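Local coordinates for protein DUTPase (Staphylococcus phage 11, PDB 4GV8) that hydrolyses dUTP to dUMP and pyrophosphate as a jelly-roll homotrimer whose active sites are shared between subunits, at residues B[68-80]-B[87-99]. Residues are numbered along the deposited sequence; the frame is centred on the assembly and turned at random.
Sequences SSKTHLVIETGKI and NLGINIKNDAIAS. With MG (magnesium ion), chain H; DUP (2'-deoxyuridine 5'-alpha,beta-imido-triphosphate), chain J.
Ile-75 packs its CG1 against Ile-92 CD1 at 3.8 Å, while its own CD1 reaches Ile-90 CG2. Ile-75 CG1 stands beside the backbone N (chi1 -62°); Leu-134 of strand 133-141 touches all three isoleucines. Antiparallel pairing sets the register: Val-74 and Lys-93 form a hydrogen-bonded pair, with Val-74 N to Lys-93 O at 2.9 Å and almost straight (177°), flanked by the non-hydrogen-bonded pairs Leu-73/Asn-94 and Ile-75/Ile-92. At one end of the ladder Asp-95 N donates to His-72 O, and Ala-96 CB sits over one face of the His-72 imidazole, 3.6 Å from the ring centroid, a CH-pi contact. Asn-94 OD1 closes an Asx turn onto Ala-96 N. The turn encloses Asp-95, whose carboxylate binds magnesium together with Asp-95 of both neighbouring subunits; Lys-93 NZ salt-bridges Asp-95 OD1 from above the carboxylate plane and Asp-95 of the third subunit, while Lys-93 of the second subunit meets Asp-95 OD2, so lysines and aspartates interlock around the metal.

At the other end, beyond the bond from Glu-76 N to Asn-91 O, the strands part and the uracil of the bound dUTP analogue (DUP) enters between them, in the beta-hairpin pocket of trimeric dUTPases. Gly-89 N donates to DUP O2 at 2.9 Å, and Gly-89 O accepts from DUP N3 at 2.7 Å, much as with a neighbouring strand. Water 1 links DUP O4 to Glu-76 O and Asn-91 N. Gly-78 CA lies 3.2 Å from DUP O4. This donor-acceptor pattern matches uracil, consistent with its selection over cytosine.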
loop_
_atom_site.group_PDB
_atom_site.type_symbol
_atom_site.label_atom_id
_atom_site.label_comp_id
_atom_site.label_asym_id
_atom_site.label_seq_id
_atom_site.Cartn_x
_atom_site.Cartn_y
_atom_site.Cartn_z
ATOM N N SER B 68 6.003 9.539 4.793
ATOM C CA SER B 68 4.949 8.612 5.257
ATOM C C SER B 68 4.838 8.515 6.797
ATOM O O SER B 68 3.746 8.583 7.379
ATOM C CB SER B 68 5.260 7.236 4.623
ATOM O OG SER B 68 4.338 6.269 5.025
ATOM N N SER B 69 5.983 8.303 7.458
ATOM C CA SER B 69 6.027 8.094 8.871
ATOM C C SER B 69 5.808 9.358 9.663
ATOM O O SER B 69 5.312 9.306 10.790
ATOM C CB SER B 69 7.354 7.455 9.308
ATOM O OG SER B 69 8.444 8.257 8.916
ATOM N N LYS B 70 6.139 10.478 9.078
ATOM C CA LYS B 70 6.187 11.717 9.816
ATOM C C LYS B 70 4.987 12.601 9.533
ATOM O O LYS B 70 4.808 13.600 10.195
ATOM C CB LYS B 70 7.476 12.484 9.460
ATOM C CG LYS B 70 8.798 11.930 10.006
ATOM C CD LYS B 70 9.987 12.747 9.391
ATOM C CE LYS B 70 11.377 12.428 9.964
ATOM N N THR B 71 4.161 12.267 8.560
ATOM C CA THR B 71 3.037 13.121 8.236
ATOM C C THR B 71 1.769 12.281 8.077
ATOM O O THR B 71 1.792 11.043 8.111
ATOM C CB THR B 71 3.306 13.970 6.933
ATOM O OG1 THR B 71 3.233 13.107 5.822
ATOM C CG2 THR B 71 4.711 14.721 6.963
ATOM N N HIS B 72 0.662 12.961 7.865
ATOM C CA HIS B 72 -0.612 12.273 7.569
ATOM C C HIS B 72 -0.848 12.061 6.130
ATOM O O HIS B 72 -1.962 11.655 5.741
ATOM C CB HIS B 72 -1.746 13.106 8.157
ATOM C CG HIS B 72 -1.755 13.067 9.642
ATOM N ND1 HIS B 72 -2.044 11.933 10.331
ATOM C CD2 HIS B 72 -1.434 14.047 10.586
ATOM C CE1 HIS B 72 -1.984 12.201 11.639
ATOM N NE2 HIS B 72 -1.594 13.496 11.798
ATOM N N LEU B 73 0.165 12.379 5.319
ATOM C CA LEU B 73 0.059 12.284 3.872
ATOM C C LEU B 73 0.276 10.852 3.431
ATOM O O LEU B 73 1.387 10.321 3.560
ATOM C CB LEU B 73 1.052 13.204 3.221
ATOM C CG LEU B 73 0.866 14.707 3.437
ATOM C CD1 LEU B 73 2.056 15.398 2.780
ATOM C CD2 LEU B 73 -0.478 15.241 2.903
ATOM N N VAL B 74 -0.814 10.232 2.959
ATOM C CA VAL B 74 -0.875 8.815 2.574
ATOM C C VAL B 74 -0.959 8.804 1.048
ATOM O O VAL B 74 -1.901 9.322 0.443
ATOM C CB VAL B 74 -2.110 8.056 3.175
ATOM C CG1 VAL B 74 -2.159 6.576 2.739
ATOM C CG2 VAL B 74 -2.166 8.154 4.706
ATOM N N ILE B 75 0.035 8.175 0.428
ATOM C CA ILE B 75 0.067 7.933 -0.968
ATOM C C ILE B 75 -0.314 6.468 -1.241
ATOM O O ILE B 75 0.347 5.539 -0.727
ATOM C CB ILE B 75 1.475 8.251 -1.591
ATOM C CG1 ILE B 75 1.803 9.762 -1.399
ATOM C CG2 ILE B 75 1.566 7.742 -3.055
ATOM C CD1 ILE B 75 3.258 10.148 -1.644
ATOM N N GLU B 76 -1.331 6.293 -2.095
ATOM C CA GLU B 76 -1.690 4.989 -2.619
ATOM C C GLU B 76 -0.729 4.701 -3.762
ATOM O O GLU B 76 -0.681 5.422 -4.780
ATOM C CB GLU B 76 -3.128 4.956 -3.115
ATOM C CG GLU B 76 -3.466 3.597 -3.749
ATOM C CD GLU B 76 -3.645 2.472 -2.717
ATOM O OE1 GLU B 76 -3.993 1.355 -3.123
ATOM O OE2 GLU B 76 -3.457 2.688 -1.495
ATOM N N THR B 77 0.054 3.662 -3.588
ATOM C CA THR B 77 0.975 3.162 -4.627
ATOM C C THR B 77 0.249 2.956 -5.976
ATOM O O THR B 77 -0.784 2.283 -6.081
ATOM C CB THR B 77 1.708 1.878 -4.116
ATOM O OG1 THR B 77 2.522 2.227 -2.964
ATOM C CG2 THR B 77 2.595 1.218 -5.168
ATOM N N GLY B 78 0.797 3.619 -6.975
ATOM C CA GLY B 78 0.306 3.572 -8.332
ATOM C C GLY B 78 1.073 2.567 -9.125
ATOM O O GLY B 78 2.304 2.501 -9.069
ATOM N N LYS B 79 0.327 1.763 -9.860
ATOM C CA LYS B 79 0.917 0.794 -10.795
ATOM C C LYS B 79 0.958 1.484 -12.144
ATOM O O LYS B 79 -0.085 1.824 -12.723
ATOM C CB LYS B 79 0.097 -0.495 -10.816
ATOM C CG LYS B 79 0.241 -1.328 -9.539
ATOM C CD LYS B 79 -0.193 -0.731 -8.160
ATOM C CE LYS B 79 -1.712 -0.491 -8.059
ATOM N NZ LYS B 79 -2.169 -0.065 -6.705
ATOM N N ILE B 80 2.166 1.725 -12.625
ATOM C CA ILE B 80 2.387 2.461 -13.877
ATOM C C ILE B 80 2.676 1.434 -15.008
ATOM O O ILE B 80 3.722 0.776 -14.985
ATOM C CB ILE B 80 3.587 3.480 -13.766
ATOM C CG1 ILE B 80 3.531 4.288 -12.455
ATOM C CG2 ILE B 80 3.673 4.386 -15.021
ATOM C CD1 ILE B 80 2.198 5.012 -12.171
ATOM N N ASN B 87 1.130 12.001 -17.844
ATOM C CA ASN B 87 1.586 12.680 -16.619
ATOM C C ASN B 87 1.364 11.661 -15.478
ATOM O O ASN B 87 0.270 11.082 -15.300
ATOM C CB ASN B 87 0.746 13.969 -16.461
ATOM C CG ASN B 87 1.390 15.036 -15.590
ATOM O OD1 ASN B 87 2.152 14.754 -14.687
ATOM N ND2 ASN B 87 1.017 16.309 -15.847
ATOM N N LEU B 88 2.442 11.388 -14.767
ATOM C CA LEU B 88 2.411 10.548 -13.590
ATOM C C LEU B 88 1.765 11.413 -12.508
ATOM O O LEU B 88 2.262 12.525 -12.177
ATOM C CB LEU B 88 3.830 10.097 -13.208
ATOM C CG LEU B 88 4.683 9.143 -14.114
ATOM C CD1 LEU B 88 5.997 8.771 -13.386
ATOM C CD2 LEU B 88 3.882 7.918 -14.537
ATOM N N GLY B 89 0.622 10.929 -12.012
ATOM C CA GLY B 89 -0.057 11.542 -10.879
ATOM C C GLY B 89 0.157 10.774 -9.557
ATOM O O GLY B 89 0.040 9.526 -9.500
ATOM N N ILE B 90 0.479 11.538 -8.498
ATOM C CA ILE B 90 0.624 11.031 -7.134
ATOM C C ILE B 90 -0.736 11.108 -6.361
ATOM O O ILE B 90 -1.248 12.197 -6.057
ATOM C CB ILE B 90 1.713 11.814 -6.371
ATOM C CG1 ILE B 90 3.121 11.580 -6.995
ATOM C CG2 ILE B 90 1.739 11.407 -4.886
ATOM C CD1 ILE B 90 4.228 12.553 -6.551
ATOM N N ASN B 91 -1.278 9.926 -6.078
ATOM C CA ASN B 91 -2.583 9.679 -5.483
ATOM C C ASN B 91 -2.488 9.778 -3.949
ATOM O O ASN B 91 -2.064 8.823 -3.293
ATOM C CB ASN B 91 -3.004 8.266 -5.922
ATOM C CG ASN B 91 -4.479 7.941 -5.686
ATOM O OD1 ASN B 91 -5.239 8.712 -5.084
ATOM N ND2 ASN B 91 -4.890 6.758 -6.173
ATOM N N ILE B 92 -2.916 10.925 -3.403
ATOM C CA ILE B 92 -2.662 11.369 -2.005
ATOM C C ILE B 92 -3.954 11.684 -1.259
ATOM O O ILE B 92 -4.956 12.008 -1.880
ATOM C CB ILE B 92 -1.642 12.528 -1.980
ATOM C CG1 ILE B 92 -0.796 12.495 -0.716
ATOM C CG2 ILE B 92 -2.254 13.919 -2.215
ATOM C CD1 ILE B 92 0.463 13.301 -0.895
ATOM N N LYS B 93 -3.940 11.444 0.062
ATOM C CA LYS B 93 -4.959 11.824 1.016
ATOM C C LYS B 93 -4.236 12.403 2.252
ATOM O O LYS B 93 -3.192 11.881 2.686
ATOM C CB LYS B 93 -5.787 10.614 1.458
ATOM C CG LYS B 93 -6.790 10.966 2.547
ATOM C CD LYS B 93 -7.755 9.846 2.815
ATOM C CE LYS B 93 -8.777 10.248 3.866
ATOM N NZ LYS B 93 -9.611 9.145 4.422
ATOM N N ASN B 94 -4.778 13.467 2.826
ATOM C CA ASN B 94 -4.412 13.847 4.183
ATOM C C ASN B 94 -5.343 13.074 5.087
ATOM O O ASN B 94 -6.546 13.412 5.166
ATOM C CB ASN B 94 -4.549 15.360 4.355
ATOM C CG ASN B 94 -4.139 15.842 5.736
ATOM O OD1 ASN B 94 -3.937 15.026 6.613
ATOM N ND2 ASN B 94 -4.127 17.198 5.954
ATOM N N ASP B 95 -4.822 12.012 5.729
ATOM C CA ASP B 95 -5.657 11.163 6.604
ATOM C C ASP B 95 -5.733 11.626 8.098
ATOM O O ASP B 95 -6.230 10.879 8.980
ATOM C CB ASP B 95 -5.267 9.678 6.526
ATOM C CG ASP B 95 -6.406 8.806 6.931
ATOM O OD1 ASP B 95 -7.562 9.265 6.726
ATOM O OD2 ASP B 95 -6.209 7.714 7.463
ATOM N N ALA B 96 -5.273 12.852 8.381
ATOM C CA ALA B 96 -5.541 13.472 9.700
ATOM C C ALA B 96 -7.040 13.677 9.856
ATOM O O ALA B 96 -7.783 13.845 8.861
ATOM C CB ALA B 96 -4.785 14.790 9.912
ATOM N N ILE B 97 -7.491 13.555 11.110
ATOM C CA ILE B 97 -8.888 13.750 11.479
ATOM C C ILE B 97 -9.137 15.269 11.500
ATOM O O ILE B 97 -8.251 16.061 11.857
ATOM C CB ILE B 97 -9.248 13.098 12.862
ATOM C CG1 ILE B 97 -9.269 11.579 12.769
ATOM C CG2 ILE B 97 -10.626 13.547 13.348
ATOM C CD1 ILE B 97 -10.123 11.036 11.650
ATOM N N ALA B 98 -10.342 15.658 11.080
ATOM C CA ALA B 98 -10.682 17.061 10.961
ATOM C C ALA B 98 -10.589 17.787 12.340
ATOM O O ALA B 98 -10.980 17.237 13.375
ATOM C CB ALA B 98 -12.054 17.219 10.281
ATOM N N SER B 99 -10.026 19.008 12.321
ATOM C CA SER B 99 -9.868 19.915 13.508
ATOM C C SER B 99 -11.177 20.557 14.107
ATOM O O SER B 99 -11.112 21.247 15.150
ATOM C CB SER B 99 -8.878 21.061 13.146
ATOM O OG SER B 99 -9.535 22.210 12.566
HETATM MG MG MG H . -8.525 7.150 8.067
HETATM O O4 DUP J . -1.056 6.450 -8.733
HETATM C C4 DUP J . -1.147 6.365 -10.087
HETATM C C5 DUP J . -1.683 5.247 -10.702
HETATM C C6 DUP J . -1.739 5.179 -12.052
HETATM N N3 DUP J . -0.636 7.318 -10.883
HETATM C C2 DUP J . -0.765 7.267 -12.229
HETATM O O2 DUP J . -0.322 8.312 -12.934
HETATM N N1 DUP J . -1.313 6.194 -12.833
HETATM C "C1'" DUP J . -1.424 6.085 -14.293
HETATM C "C2'" DUP J . -0.380 5.118 -14.864
HETATM C "C3'" DUP J . -1.180 3.856 -15.184
HETATM O "O3'" DUP J . -0.569 3.104 -16.230
HETATM O "O4'" DUP J . -2.724 5.542 -14.675
HETATM C "C4'" DUP J . -2.592 4.357 -15.491
HETATM C "C5'" DUP J . -3.692 3.335 -15.206
HETATM O "O5'" DUP J . -3.610 2.757 -13.878
HETATM P PA DUP J . -4.835 1.916 -13.313
HETATM O O1A DUP J . -4.973 0.760 -14.263
HETATM O O2A DUP J . -4.372 1.707 -11.831
HETATM N N3A DUP J . -6.233 2.888 -13.302
HETATM P PB DUP J . -7.729 2.369 -13.930
HETATM O O1B DUP J . -7.730 0.852 -14.083
HETATM O O2B DUP J . -8.793 2.986 -13.013
HETATM O O3B DUP J . -7.701 3.133 -15.403
HETATM P PG DUP J . -7.561 2.443 -16.875
HETATM O O2G DUP J . -8.983 2.156 -17.270
HETATM O O1G DUP J . -6.685 1.191 -16.724
HETATM O O3G DUP J . -6.810 3.458 -17.707
HETATM O O HOH W 1 0.268 7.485 -6.519
HETATM O O HOH W 2 -2.669 5.079 -6.857
HETATM O O HOH W 3 -8.261 9.085 9.499
HETATM O O HOH W 4 -10.541 8.526 7.537
HETATM O O HOH W 5 -10.000 6.472 10.045
#